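Local coordinates for cell shape-determining protein MreC (Listeria monocytogenes, PDB 2J5U) that probably helps to form and maintain the cell shape of this bacterium, and assembles as dimers within a homooligomer of 24 subunits, at residues V135-F146 and M168-S179; I189-V197 and T207-D215. All coordinates share one frame; numbering follows the deposited sequence.

Interaction 1 (V135-F146 and M168-S179); sequences VSAKVQGKENAF and MKFKKGQKVVTS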
ATOM      1  N   VAL A 135      51.812  16.226 -50.657  1.00 53.45           N
ATOM      2  CA  VAL A 135      50.878  16.816 -49.706  1.00 50.23           C
ATOM      3  C   VAL A 135      49.740  15.829 -49.427  1.00 48.66           C
ATOM      4  O   VAL A 135      49.236  15.167 -50.335  1.00 48.61           O
ATOM      5  CB  VAL A 135      50.360  18.218 -50.212  1.00 49.64           C
ATOM      6  CG1 VAL A 135      50.594  18.347 -51.664  1.00 50.31           C
ATOM      7  CG2 VAL A 135      48.890  18.411 -49.914  1.00 46.56           C
ATOM      8  N   SER A 136      49.377  15.696 -48.153  1.00 48.18           N
ATOM      9  CA  SER A 136      48.303  14.788 -47.735  1.00 47.80           C
ATOM     10  C   SER A 136      46.970  15.404 -48.150  1.00 47.87           C
ATOM     11  O   SER A 136      46.666  16.548 -47.797  1.00 46.26           O
ATOM     12  CB  SER A 136      48.302  14.618 -46.215  1.00 48.15           C
ATOM     13  OG  SER A 136      49.567  14.269 -45.710  1.00 48.92           O
ATOM     14  N   ALA A 137      46.159  14.638 -48.861  1.00 48.89           N
ATOM     15  CA  ALA A 137      44.894  15.162 -49.338  1.00 51.77           C
ATOM     16  C   ALA A 137      43.693  14.266 -49.127  1.00 53.25           C
ATOM     17  O   ALA A 137      43.813  13.061 -48.915  1.00 51.62           O
ATOM     18  CB  ALA A 137      45.011  15.505 -50.833  1.00 53.56           C
ATOM     19  N   LYS A 138      42.529  14.896 -49.227  1.00 55.10           N
ATOM     20  CA  LYS A 138      41.248  14.238 -49.077  1.00 57.47           C
ATOM     21  C   LYS A 138      40.358  14.564 -50.283  1.00 58.53           C
ATOM     22  O   LYS A 138      40.328  15.707 -50.759  1.00 58.90           O
ATOM     23  CB  LYS A 138      40.568  14.719 -47.795  1.00 58.93           C
ATOM     24  CG  LYS A 138      39.295  13.971 -47.464  1.00 62.75           C
ATOM     25  CD  LYS A 138      38.684  14.477 -46.180  1.00 65.00           C
ATOM     26  CE  LYS A 138      38.253  15.916 -46.329  1.00 67.62           C
ATOM     27  NZ  LYS A 138      37.635  16.419 -45.082  1.00 70.91           N
ATOM     28  N   VAL A 139      39.662  13.548 -50.790  1.00 58.07           N
ATOM     29  CA  VAL A 139      38.739  13.726 -51.906  1.00 58.28           C
ATOM     30  C   VAL A 139      37.341  13.771 -51.288  1.00 60.58           C
ATOM     31  O   VAL A 139      36.887  12.777 -50.702  1.00 59.76           O
ATOM     32  CB  VAL A 139      38.764  12.535 -52.871  1.00 56.80           C
ATOM     33  CG1 VAL A 139      37.812  12.800 -54.018  1.00 54.44           C
ATOM     34  CG2 VAL A 139      40.163  12.280 -53.365  1.00 52.96           C
ATOM     35  N   GLN A 140      36.663  14.910 -51.408  1.00 61.65           N
ATOM     36  CA  GLN A 140      35.328  15.040 -50.839  1.00 64.12           C
ATOM     37  C   GLN A 140      34.309  14.222 -51.614  1.00 66.94           C
ATOM     38  O   GLN A 140      34.292  14.229 -52.843  1.00 67.60           O
ATOM     39  CB  GLN A 140      34.893  16.495 -50.826  1.00 62.32           C
ATOM     40  CG  GLN A 140      35.846  17.409 -50.118  1.00 61.83           C
ATOM     41  CD  GLN A 140      35.321  18.818 -50.046  1.00 63.50           C
ATOM     42  OE1 GLN A 140      34.622  19.276 -50.950  1.00 65.81           O
ATOM     43  NE2 GLN A 140      35.660  19.522 -48.978  1.00 63.40           N
ATOM     44  N   GLY A 141      33.461  13.510 -50.884  1.00 69.64           N
ATOM     45  CA  GLY A 141      32.436  12.700 -51.514  1.00 72.18           C
ATOM     46  C   GLY A 141      31.433  12.289 -50.460  1.00 74.57           C
ATOM     47  O   GLY A 141      31.598  12.635 -49.285  1.00 75.09           O
ATOM     48  N   LYS A 142      30.386  11.572 -50.859  1.00 74.90           N
ATOM     49  CA  LYS A 142      29.398  11.125 -49.883  1.00 75.22           C
ATOM     50  C   LYS A 142      30.203  10.401 -48.817  1.00 74.44           C
ATOM     51  O   LYS A 142      29.827  10.333 -47.652  1.00 72.84           O
ATOM     52  CB  LYS A 142      28.378  10.188 -50.539  1.00 76.22           C
ATOM     53  CG  LYS A 142      27.341  10.916 -51.385  1.00 77.45           C
ATOM     54  CD  LYS A 142      26.341   9.954 -52.014  1.00 80.69           C
ATOM     55  CE  LYS A 142      25.262  10.707 -52.789  1.00 81.87           C
ATOM     56  NZ  LYS A 142      24.228   9.800 -53.373  1.00 82.47           N
ATOM     57  N   GLU A 143      31.338   9.876 -49.253  1.00 75.10           N
ATOM     58  CA  GLU A 143      32.272   9.187 -48.388  1.00 75.60           C
ATOM     59  C   GLU A 143      33.662   9.628 -48.809  1.00 72.74           C
ATOM     60  O   GLU A 143      34.086   9.379 -49.937  1.00 72.23           O
ATOM     61  CB  GLU A 143      32.125   7.680 -48.534  1.00 80.22           C
ATOM     62  CG  GLU A 143      30.891   7.148 -47.850  1.00 89.63           C
ATOM     63  CD  GLU A 143      30.639   5.690 -48.172  1.00 95.68           C
ATOM     64  OE1 GLU A 143      30.423   5.381 -49.369  1.00 97.82           O
ATOM     65  OE2 GLU A 143      30.658   4.857 -47.233  1.00 99.78           O
ATOM     66  N   ASN A 144      34.355  10.298 -47.895  1.00 68.91           N
ATOM     67  CA  ASN A 144      35.700  10.802 -48.134  1.00 64.63           C
ATOM     68  C   ASN A 144      36.753   9.717 -48.332  1.00 62.88           C
ATOM     69  O   ASN A 144      36.616   8.596 -47.839  1.00 62.80           O
ATOM     70  CB  ASN A 144      36.102  11.690 -46.964  1.00 62.71           C
ATOM     71  CG  ASN A 144      35.223  12.901 -46.847  1.00 60.92           C
ATOM     72  OD1 ASN A 144      35.208  13.578 -45.824  1.00 58.92           O
ATOM     73  ND2 ASN A 144      34.486  13.191 -47.912  1.00 60.65           N
ATOM     74  N   ALA A 145      37.801  10.058 -49.071  1.00 61.96           N
ATOM     75  CA  ALA A 145      38.916   9.144 -49.320  1.00 59.94           C
ATOM     76  C   ALA A 145      40.197   9.949 -49.115  1.00 57.84           C
ATOM     77  O   ALA A 145      40.212  11.164 -49.324  1.00 56.97           O
ATOM     78  CB  ALA A 145      38.853   8.589 -50.736  1.00 59.43           C
ATOM     79  N   PHE A 146      41.263   9.279 -48.697  1.00 55.43           N
ATOM     80  CA  PHE A 146      42.525   9.958 -48.453  1.00 54.23           C
ATOM     81  C   PHE A 146      43.645   9.467 -49.349  1.00 53.71           C
ATOM     82  O   PHE A 146      43.650   8.324 -49.788  1.00 54.12           O
ATOM     83  CB  PHE A 146      42.918   9.800 -46.990  1.00 51.92           C
ATOM     84  CG  PHE A 146      41.902  10.352 -46.045  1.00 54.26           C
ATOM     85  CD1 PHE A 146      40.750   9.629 -45.738  1.00 54.44           C
ATOM     86  CD2 PHE A 146      42.053  11.629 -45.508  1.00 53.68           C
ATOM     87  CE1 PHE A 146      39.763  10.177 -44.909  1.00 53.31           C
ATOM     88  CE2 PHE A 146      41.067  12.182 -44.677  1.00 51.87           C
ATOM     89  CZ  PHE A 146      39.926  11.456 -44.382  1.00 51.31           C
ATOM     90  N   MET A 168      36.677   2.068 -53.741  1.00 80.66           N
ATOM     91  CA  MET A 168      35.845   3.261 -53.724  1.00 79.16           C
ATOM     92  C   MET A 168      35.787   3.759 -55.173  1.00 79.28           C
ATOM     93  O   MET A 168      36.727   3.545 -55.935  1.00 79.32           O
ATOM     94  CB  MET A 168      36.500   4.295 -52.811  1.00 77.01           C
ATOM     95  CG  MET A 168      35.546   5.168 -52.039  1.00 74.72           C
ATOM     96  SD  MET A 168      36.368   5.889 -50.599  1.00 68.96           S
ATOM     97  CE  MET A 168      36.322   4.527 -49.512  1.00 72.72           C
ATOM     98  N   LYS A 169      34.700   4.410 -55.569  1.00 79.03           N
ATOM     99  CA  LYS A 169      34.615   4.887 -56.948  1.00 79.79           C
ATOM    100  C   LYS A 169      34.608   6.412 -57.046  1.00 79.14           C
ATOM    101  O   LYS A 169      33.856   7.090 -56.345  1.00 78.22           O
ATOM    102  CB  LYS A 169      33.364   4.331 -57.622  1.00 81.82           C
ATOM    103  CG  LYS A 169      32.088   4.848 -57.006  1.00 85.01           C
ATOM    104  CD  LYS A 169      30.904   4.645 -57.923  1.00 87.50           C
ATOM    105  CE  LYS A 169      30.593   3.184 -58.132  1.00 88.27           C
ATOM    106  NZ  LYS A 169      29.484   3.042 -59.114  1.00 89.87           N
ATOM    107  N   PHE A 170      35.436   6.949 -57.939  1.00 78.54           N
ATOM    108  CA  PHE A 170      35.522   8.394 -58.090  1.00 77.16           C
ATOM    109  C   PHE A 170      34.982   8.912 -59.404  1.00 77.57           C
ATOM    110  O   PHE A 170      35.055   8.243 -60.430  1.00 77.68           O
ATOM    111  CB  PHE A 170      36.965   8.843 -57.895  1.00 75.01           C
ATOM    112  CG  PHE A 170      37.566   8.346 -56.620  1.00 71.79           C
ATOM    113  CD1 PHE A 170      38.162   7.094 -56.563  1.00 70.77           C
ATOM    114  CD2 PHE A 170      37.480   9.101 -55.460  1.00 70.53           C
ATOM    115  CE1 PHE A 170      38.663   6.602 -55.366  1.00 70.20           C
ATOM    116  CE2 PHE A 170      37.976   8.618 -54.263  1.00 69.37           C
ATOM    117  CZ  PHE A 170      38.568   7.368 -54.214  1.00 69.42           C
ATOM    118  N   LYS A 171      34.448  10.125 -59.356  1.00 78.34           N
ATOM    119  CA  LYS A 171      33.851  10.752 -60.519  1.00 79.19           C
ATOM    120  C   LYS A 171      34.545  12.068 -60.829  1.00 78.31           C
ATOM    121  O   LYS A 171      34.953  12.797 -59.927  1.00 78.50           O
ATOM    122  CB  LYS A 171      32.364  10.988 -60.247  1.00 81.57           C
ATOM    123  CG  LYS A 171      31.478  10.901 -61.472  1.00 87.63           C
ATOM    124  CD  LYS A 171      30.010  10.715 -61.090  1.00 90.37           C
ATOM    125  CE  LYS A 171      29.155  10.440 -62.325  1.00 92.40           C
ATOM    126  NZ  LYS A 171      27.743  10.133 -61.959  1.00 94.81           N
ATOM    127  N   LYS A 172      34.684  12.365 -62.114  1.00 77.15           N
ATOM    128  CA  LYS A 172      35.318  13.602 -62.540  1.00 76.45           C
ATOM    129  C   LYS A 172      34.563  14.806 -61.984  1.00 75.02           C
ATOM    130  O   LYS A 172      33.365  14.946 -62.217  1.00 75.66           O
ATOM    131  CB  LYS A 172      35.342  13.677 -64.068  1.00 78.18           C
ATOM    132  CG  LYS A 172      35.658  15.061 -64.603  1.00 80.32           C
ATOM    133  CD  LYS A 172      35.636  15.096 -66.116  1.00 81.29           C
ATOM    134  CE  LYS A 172      35.925  16.496 -66.616  1.00 81.66           C
ATOM    135  NZ  LYS A 172      35.862  16.557 -68.094  1.00 83.05           N
ATOM    136  N   GLY A 173      35.259  15.671 -61.247  1.00 72.60           N
ATOM    137  CA  GLY A 173      34.614  16.849 -60.692  1.00 69.38           C
ATOM    138  C   GLY A 173      34.635  16.929 -59.177  1.00 68.07           C
ATOM    139  O   GLY A 173      34.311  17.972 -58.585  1.00 66.37           O
ATOM    140  N   GLN A 174      35.000  15.822 -58.536  1.00 67.17           N
ATOM    141  CA  GLN A 174      35.065  15.805 -57.081  1.00 66.59           C
ATOM    142  C   GLN A 174      36.194  16.724 -56.640  1.00 65.10           C
ATOM    143  O   GLN A 174      37.253  16.790 -57.280  1.00 64.08           O
ATOM    144  CB  GLN A 174      35.317  14.390 -56.555  1.00 67.32           C
ATOM    145  CG  GLN A 174      34.256  13.377 -56.941  1.00 69.53           C
ATOM    146  CD  GLN A 174      34.410  12.067 -56.195  1.00 71.12           C
ATOM    147  OE1 GLN A 174      34.160  11.998 -54.990  1.00 72.60           O
ATOM    148  NE2 GLN A 174      34.833  11.023 -56.903  1.00 71.19           N
ATOM    149  N   LYS A 175      35.962  17.442 -55.549  1.00 63.61           N
ATOM    150  CA  LYS A 175      36.959  18.359 -55.039  1.00 61.31           C
ATOM    151  C   LYS A 175      37.969  17.658 -54.150  1.00 59.65           C
ATOM    152  O   LYS A 175      37.646  16.701 -53.444  1.00 59.38           O
ATOM    153  CB  LYS A 175      36.266  19.491 -54.298  1.00 61.59           C
ATOM    154  CG  LYS A 175      35.154  20.042 -55.148  1.00 65.63           C
ATOM    155  CD  LYS A 175      34.814  21.474 -54.853  1.00 68.59           C
ATOM    156  CE  LYS A 175      33.662  21.892 -55.749  1.00 70.58           C
ATOM    157  NZ  LYS A 175      33.334  23.322 -55.577  1.00 74.65           N
ATOM    158  N   VAL A 176      39.208  18.131 -54.227  1.00 57.10           N
ATOM    159  CA  VAL A 176      40.302  17.587 -53.440  1.00 54.59           C
ATOM    160  C   VAL A 176      40.808  18.696 -52.530  1.00 52.95           C
ATOM    161  O   VAL A 176      41.032  19.823 -52.967  1.00 51.92           O
ATOM    162  CB  VAL A 176      41.446  17.082 -54.355  1.00 54.32           C
ATOM    163  CG1 VAL A 176      42.623  16.623 -53.518  1.00 54.27           C
ATOM    164  CG2 VAL A 176      40.947  15.939 -55.212  1.00 52.89           C
ATOM    165  N   VAL A 177      40.969  18.378 -51.253  1.00 53.08           N
ATOM    166  CA  VAL A 177      41.435  19.366 -50.287  1.00 52.31           C
ATOM    167  C   VAL A 177      42.529  18.785 -49.409  1.00 50.87           C
ATOM    168  O   VAL A 177      42.792  17.592 -49.450  1.00 51.67           O
ATOM    169  CB  VAL A 177      40.273  19.855 -49.383  1.00 53.66           C
ATOM    170  CG1 VAL A 177      39.183  20.458 -50.230  1.00 52.66           C
ATOM    171  CG2 VAL A 177      39.721  18.703 -48.567  1.00 53.34           C
ATOM    172  N   THR A 178      43.172  19.638 -48.625  1.00 50.03           N
ATOM    173  CA  THR A 178      44.226  19.186 -47.738  1.00 50.44           C
ATOM    174  C   THR A 178      43.600  18.462 -46.558  1.00 50.85           C
ATOM    175  O   THR A 178      42.580  18.890 -46.026  1.00 52.24           O
ATOM    176  CB  THR A 178      45.060  20.360 -47.228  1.00 50.45           C
ATOM    177  OG1 THR A 178      44.194  21.373 -46.712  1.00 51.73           O
ATOM    178  CG2 THR A 178      45.890  20.942 -48.349  1.00 48.70           C
ATOM    179  N   SER A 179      44.213  17.356 -46.158  1.00 50.51           N
ATOM    180  CA  SER A 179      43.718  16.555 -45.045  1.00 48.45           C
ATOM    181  C   SER A 179      44.312  16.984 -43.707  1.00 48.43           C
ATOM    182  O   SER A 179      43.731  16.739 -42.655  1.00 50.36           O
ATOM    183  CB  SER A 179      44.055  15.090 -45.281  1.00 49.44           C
ATOM    184  OG  SER A 179      45.451  14.863 -45.211  1.00 51.88           O
TER
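Lys138 and Val177 exchange a pair of backbone hydrogen bonds at the middle of this antiparallel strand pairing: Lys138 N reaches Val177 O at 2.7 Å, and Val177 N returns to Lys138 O at 2.8 Å. Two residues further on, Gln140 N donates to Lys175 O at 2.9 Å. At the other end Ser179 N binds Ser136 O at 3.1 Å; the N-H points straight at the oxygen, yet the donor stands well above the carbonyl plane. The OG of Ser179 turns to the backbone N of Leu181.

Side chains then sort to the two faces of the sheet. On the face of Lys138 and Val177 the two lie side by side, pointing the same way, with Lys138 CE 3.9 Å from Val177 CG2. With CG anti to the backbone N (chi1 -173°), Lys138 lays that carbon over one face of the Phe146 ring, toward the rim. The Gln140 side chain crosses Val177 at about a right angle, NE2 beside CG1, and that NE2 bonds to the O of Ser43 of a second subunit. Lys138 forms a salt bridge with Asp47 of that subunit and Lys175 one with its Glu42.

The face of Val139 and Val176 turns into the barrel. The side chains of Val139 and Val176 cross obliquely, their CG2 methyls in contact, while Val139 CG1 sits 4.0 Å from Phe170 CD2. Ala145 CB approaches the Phe170 ring at its edge, in plane, 3.6 Å from CE2, and the same methyl also touches Met168 SD at 3.7 Å. Leu161 and Leu164 of strand 158-165 continue this apolar layer.

The pairing thus joins the first and last strands in the order of the six-stranded antiparallel barrel, with an oily interior on one face and charged groups for subunit assembly on the other.

Interaction 2 (I189-V197 and T207-D215); sequences IFIGTIEKV and TAFIKPGAD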
ATOM      1  N   ILE A 189      42.112  23.185 -47.265  1.00 57.30           N
ATOM      2  CA  ILE A 189      42.525  24.101 -48.311  1.00 57.09           C
ATOM      3  C   ILE A 189      42.238  23.428 -49.642  1.00 56.24           C
ATOM      4  O   ILE A 189      42.601  22.274 -49.843  1.00 56.81           O
ATOM      5  CB  ILE A 189      44.023  24.440 -48.223  1.00 59.60           C
ATOM      6  CG1 ILE A 189      44.293  25.382 -47.047  1.00 59.87           C
ATOM      7  CG2 ILE A 189      44.454  25.186 -49.483  1.00 60.17           C
ATOM      8  CD1 ILE A 189      43.640  24.989 -45.767  1.00 64.34           C
ATOM      9  N   PHE A 190      41.574  24.142 -50.544  1.00 55.37           N
ATOM     10  CA  PHE A 190      41.243  23.587 -51.860  1.00 55.92           C
ATOM     11  C   PHE A 190      42.502  23.361 -52.704  1.00 55.65           C
ATOM     12  O   PHE A 190      43.360  24.242 -52.811  1.00 54.15           O
ATOM     13  CB  PHE A 190      40.280  24.519 -52.620  1.00 55.14           C
ATOM     14  CG  PHE A 190      39.851  23.982 -53.966  1.00 55.69           C
ATOM     15  CD1 PHE A 190      39.097  22.811 -54.061  1.00 55.79           C
ATOM     16  CD2 PHE A 190      40.225  24.627 -55.142  1.00 54.30           C
ATOM     17  CE1 PHE A 190      38.720  22.286 -55.316  1.00 53.92           C
ATOM     18  CE2 PHE A 190      39.859  24.115 -56.393  1.00 52.66           C
ATOM     19  CZ  PHE A 190      39.103  22.940 -56.479  1.00 52.70           C
ATOM     20  N   ILE A 191      42.603  22.182 -53.305  1.00 55.30           N
ATOM     21  CA  ILE A 191      43.756  21.855 -54.131  1.00 57.35           C
ATOM     22  C   ILE A 191      43.370  21.837 -55.604  1.00 59.83           C
ATOM     23  O   ILE A 191      44.009  22.489 -56.428  1.00 61.51           O
ATOM     24  CB  ILE A 191      44.339  20.471 -53.781  1.00 56.05           C
ATOM     25  CG1 ILE A 191      44.893  20.463 -52.351  1.00 54.80           C
ATOM     26  CG2 ILE A 191      45.406  20.115 -54.770  1.00 53.31           C
ATOM     27  CD1 ILE A 191      45.425  19.115 -51.918  1.00 52.87           C
ATOM     28  N   GLY A 192      42.323  21.087 -55.936  1.00 60.62           N
ATOM     29  CA  GLY A 192      41.900  21.003 -57.320  1.00 60.59           C
ATOM     30  C   GLY A 192      40.725  20.077 -57.563  1.00 61.49           C
ATOM     31  O   GLY A 192      39.984  19.743 -56.644  1.00 62.19           O
ATOM     32  N   THR A 193      40.578  19.634 -58.807  1.00 62.62           N
ATOM     33  CA  THR A 193      39.468  18.777 -59.196  1.00 62.90           C
ATOM     34  C   THR A 193      39.887  17.473 -59.843  1.00 63.80           C
ATOM     35  O   THR A 193      40.816  17.454 -60.646  1.00 65.20           O
ATOM     36  CB  THR A 193      38.579  19.527 -60.185  1.00 63.23           C
ATOM     37  OG1 THR A 193      37.917  20.596 -59.501  1.00 64.66           O
ATOM     38  CG2 THR A 193      37.560  18.598 -60.811  1.00 64.69           C
ATOM     39  N   ILE A 194      39.212  16.376 -59.501  1.00 65.01           N
ATOM     40  CA  ILE A 194      39.556  15.108 -60.136  1.00 66.24           C
ATOM     41  C   ILE A 194      39.200  15.308 -61.591  1.00 68.68           C
ATOM     42  O   ILE A 194      38.142  15.844 -61.921  1.00 69.49           O
ATOM     43  CB  ILE A 194      38.752  13.914 -59.601  1.00 64.82           C
ATOM     44  CG1 ILE A 194      39.175  13.594 -58.170  1.00 65.12           C
ATOM     45  CG2 ILE A 194      38.991  12.703 -60.485  1.00 62.14           C
ATOM     46  CD1 ILE A 194      38.490  12.377 -57.590  1.00 64.73           C
ATOM     47  N   GLU A 195      40.086  14.881 -62.468  1.00 71.31           N
ATOM     48  CA  GLU A 195      39.857  15.061 -63.880  1.00 73.47           C
ATOM     49  C   GLU A 195      39.851  13.713 -64.557  1.00 74.31           C
ATOM     50  O   GLU A 195      39.049  13.460 -65.447  1.00 75.58           O
ATOM     51  CB  GLU A 195      40.978  15.924 -64.447  1.00 75.86           C
ATOM     52  CG  GLU A 195      40.849  16.277 -65.904  1.00 80.86           C
ATOM     53  CD  GLU A 195      39.670  17.177 -66.162  1.00 84.47           C
ATOM     54  OE1 GLU A 195      39.471  18.138 -65.379  1.00 86.70           O
ATOM     55  OE2 GLU A 195      38.948  16.927 -67.151  1.00 86.38           O
ATOM     56  N   LYS A 196      40.745  12.844 -64.106  1.00 74.96           N
ATOM     57  CA  LYS A 196      40.904  11.517 -64.681  1.00 75.34           C
ATOM     58  C   LYS A 196      41.147  10.533 -63.533  1.00 75.76           C
ATOM     59  O   LYS A 196      41.695  10.908 -62.496  1.00 75.68           O
ATOM     60  CB  LYS A 196      42.119  11.554 -65.622  1.00 76.47           C
ATOM     61  CG  LYS A 196      42.142  10.553 -66.758  1.00 78.07           C
ATOM     62  CD  LYS A 196      43.398  10.713 -67.645  1.00 79.72           C
ATOM     63  CE  LYS A 196      44.675  10.196 -66.969  1.00 82.12           C
ATOM     64  NZ  LYS A 196      45.918  10.315 -67.811  1.00 83.27           N
ATOM     65  N   VAL A 197      40.734   9.282 -63.711  1.00 76.14           N
ATOM     66  CA  VAL A 197      40.936   8.260 -62.683  1.00 76.62           C
ATOM     67  C   VAL A 197      41.400   6.952 -63.311  1.00 77.70           C
ATOM     68  O   VAL A 197      40.974   6.601 -64.406  1.00 78.86           O
ATOM     69  CB  VAL A 197      39.640   7.955 -61.902  1.00 75.36           C
ATOM     70  CG1 VAL A 197      39.907   6.862 -60.888  1.00 73.21           C
ATOM     71  CG2 VAL A 197      39.126   9.204 -61.211  1.00 75.11           C
ATOM     72  N   THR A 207      44.517   5.900 -58.674  1.00 70.99           N
ATOM     73  CA  THR A 207      45.259   7.134 -58.807  1.00 68.87           C
ATOM     74  C   THR A 207      44.379   8.090 -59.568  1.00 68.28           C
ATOM     75  O   THR A 207      43.847   7.743 -60.616  1.00 69.55           O
ATOM     76  CB  THR A 207      46.557   6.923 -59.595  1.00 69.19           C
ATOM     77  OG1 THR A 207      47.339   5.906 -58.960  1.00 69.40           O
ATOM     78  CG2 THR A 207      47.364   8.216 -59.651  1.00 69.50           C
ATOM     79  N   ALA A 208      44.201   9.286 -59.032  1.00 66.74           N
ATOM     80  CA  ALA A 208      43.397  10.281 -59.709  1.00 65.39           C
ATOM     81  C   ALA A 208      44.338  11.368 -60.205  1.00 65.42           C
ATOM     82  O   ALA A 208      45.388  11.620 -59.611  1.00 64.75           O
ATOM     83  CB  ALA A 208      42.369  10.870 -58.760  1.00 64.56           C
ATOM     84  N   PHE A 209      43.979  11.988 -61.318  1.00 65.06           N
ATOM     85  CA  PHE A 209      44.785  13.063 -61.857  1.00 64.06           C
ATOM     86  C   PHE A 209      43.956  14.297 -61.607  1.00 64.74           C
ATOM     87  O   PHE A 209      42.754  14.328 -61.883  1.00 64.97           O
ATOM     88  CB  PHE A 209      45.083  12.807 -63.326  1.00 62.38           C
ATOM     89  CG  PHE A 209      45.937  11.603 -63.534  1.00 61.18           C
ATOM     90  CD1 PHE A 209      45.379  10.331 -63.521  1.00 62.52           C
ATOM     91  CD2 PHE A 209      47.319  11.726 -63.626  1.00 62.12           C
ATOM     92  CE1 PHE A 209      46.191   9.193 -63.594  1.00 62.42           C
ATOM     93  CE2 PHE A 209      48.143  10.598 -63.699  1.00 61.54           C
ATOM     94  CZ  PHE A 209      47.579   9.332 -63.681  1.00 61.01           C
ATOM     95  N   ILE A 210      44.605  15.310 -61.055  1.00 65.12           N
ATOM     96  CA  ILE A 210      43.898  16.502 -60.662  1.00 64.66           C
ATOM     97  C   ILE A 210      44.303  17.806 -61.308  1.00 64.58           C
ATOM     98  O   ILE A 210      45.480  18.069 -61.542  1.00 63.99           O
ATOM     99  CB  ILE A 210      43.980  16.606 -59.130  1.00 65.47           C
ATOM    100  CG1 ILE A 210      43.297  15.365 -58.539  1.00 67.09           C
ATOM    101  CG2 ILE A 210      43.347  17.903 -58.628  1.00 64.54           C
ATOM    102  CD1 ILE A 210      43.535  15.157 -57.069  1.00 71.17           C
ATOM    103  N   LYS A 211      43.292  18.620 -61.592  1.00 65.02           N
ATOM    104  CA  LYS A 211      43.490  19.926 -62.195  1.00 65.50           C
ATOM    105  C   LYS A 211      43.588  20.954 -61.076  1.00 63.37           C
ATOM    106  O   LYS A 211      42.588  21.282 -60.440  1.00 65.30           O
ATOM    107  CB  LYS A 211      42.304  20.266 -63.091  1.00 69.05           C
ATOM    108  CG  LYS A 211      42.359  21.663 -63.670  1.00 73.86           C
ATOM    109  CD  LYS A 211      41.047  22.009 -64.346  1.00 78.46           C
ATOM    110  CE  LYS A 211      41.057  23.451 -64.843  1.00 81.95           C
ATOM    111  NZ  LYS A 211      39.736  23.849 -65.421  1.00 85.01           N
ATOM    112  N   PRO A 212      44.795  21.474 -60.814  1.00 60.04           N
ATOM    113  CA  PRO A 212      44.914  22.459 -59.745  1.00 59.22           C
ATOM    114  C   PRO A 212      43.953  23.601 -59.960  1.00 60.17           C
ATOM    115  O   PRO A 212      43.753  24.045 -61.090  1.00 59.90           O
ATOM    116  CB  PRO A 212      46.376  22.890 -59.826  1.00 56.94           C
ATOM    117  CG  PRO A 212      46.731  22.645 -61.236  1.00 56.69           C
ATOM    118  CD  PRO A 212      46.069  21.335 -61.536  1.00 59.20           C
ATOM    119  N   GLY A 213      43.347  24.061 -58.872  1.00 61.12           N
ATOM    120  CA  GLY A 213      42.400  25.156 -58.955  1.00 62.01           C
ATOM    121  C   GLY A 213      43.107  26.485 -59.092  1.00 62.87           C
ATOM    122  O   GLY A 213      42.633  27.394 -59.775  1.00 64.75           O
ATOM    123  N   ALA A 214      44.248  26.607 -58.435  1.00 63.13           N
ATOM    124  CA  ALA A 214      45.000  27.842 -58.512  1.00 64.39           C
ATOM    125  C   ALA A 214      45.887  27.815 -59.747  1.00 64.60           C
ATOM    126  O   ALA A 214      46.437  26.777 -60.098  1.00 63.89           O
ATOM    127  CB  ALA A 214      45.849  28.014 -57.260  1.00 64.46           C
ATOM    128  N   ASP A 215      46.001  28.953 -60.423  1.00 66.64           N
ATOM    129  CA  ASP A 215      46.861  29.039 -61.595  1.00 67.82           C
ATOM    130  C   ASP A 215      48.225  29.452 -61.073  1.00 68.16           C
ATOM    131  O   ASP A 215      48.378  30.553 -60.540  1.00 67.84           O
ATOM    132  CB  ASP A 215      46.369  30.101 -62.567  1.00 71.12           C
ATOM    133  CG  ASP A 215      47.407  30.425 -63.630  1.00 74.06           C
ATOM    134  OD1 ASP A 215      47.751  29.516 -64.428  1.00 72.18           O
ATOM    135  OD2 ASP A 215      47.888  31.582 -63.652  1.00 75.83           O
TER
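Ile210 packs against the backbone of the neighbouring strand at the tight part of this hairpin: its CG2 lies 3.3 Å from both the N and the O of Thr193. CG2 is anti to the backbone N of Ile210 while CG1 takes the place beside that N (chi1 -61°), which puts CG1 near Ile194 CA. Gly192 lets the strands come close here, since a CB on it would run into Lys211 O and Ile210 CG2. Thr193 and Lys211 bond in both directions, and Gly213 N closes the end of the pairing on Ile191 O at 3.0 Å. Inward, Ile194 CG2 meets Ala208 CB at 4.2 Å; Val176 and Leu161 from flanking strands cover Ile210.

On the solvent side the backbone bonds persist, but the side chains are long, polar and less closely packed. Glu195 and Lys196 both face Phe209 in a classic beta bulge: Phe209 O takes a bond of 2.8 Å from Glu195 N and a weak one from Lys196 N, while Phe209 N donates to Lys196 O. Lys196 and Phe209 run side by side, and the lysine, bent at chi3 (74°), brings its NZ over the centre of the ring, 4.3 Å from the centroid and 8° off the normal. This is a cation-pi contact, with CE making a CH-pi contact over the same face. Lys211 runs out extended and away, its NZ not in contact with the Glu195 carboxylate, whose OE2 has a weak, long ion pair with Lys172.

The chemistry divides the hairpin in two: Ile194, Ala208 and Ile210 pack apolar groups inward, while the bulged, solvent-facing side offers an exposed lysine an aromatic face that probably steadies its charge.

Overall arrangement
Going from the N terminus, strand 135-139 opens interaction 1 and leads through a turn into strand 145-153. The chain continues through strand 158-165 before 168-179 returns to pair with 135-139, closing that loop. Interaction 2 follows in series, without nesting or crossing: 189-197 and 207-215 are the arms of a hairpin. The two contacts join where strands 175-178 and 190-199 run as neighbours, through probable hydrogen bonds from Ile191 N to Val176 O and from Ile189 N to Thr178 OG1, and through packing of Ile210 on Val176. With strands 145-153 and 158-165 between 135-139 and 205-212, both contacts belong to one closed six-stranded barrel.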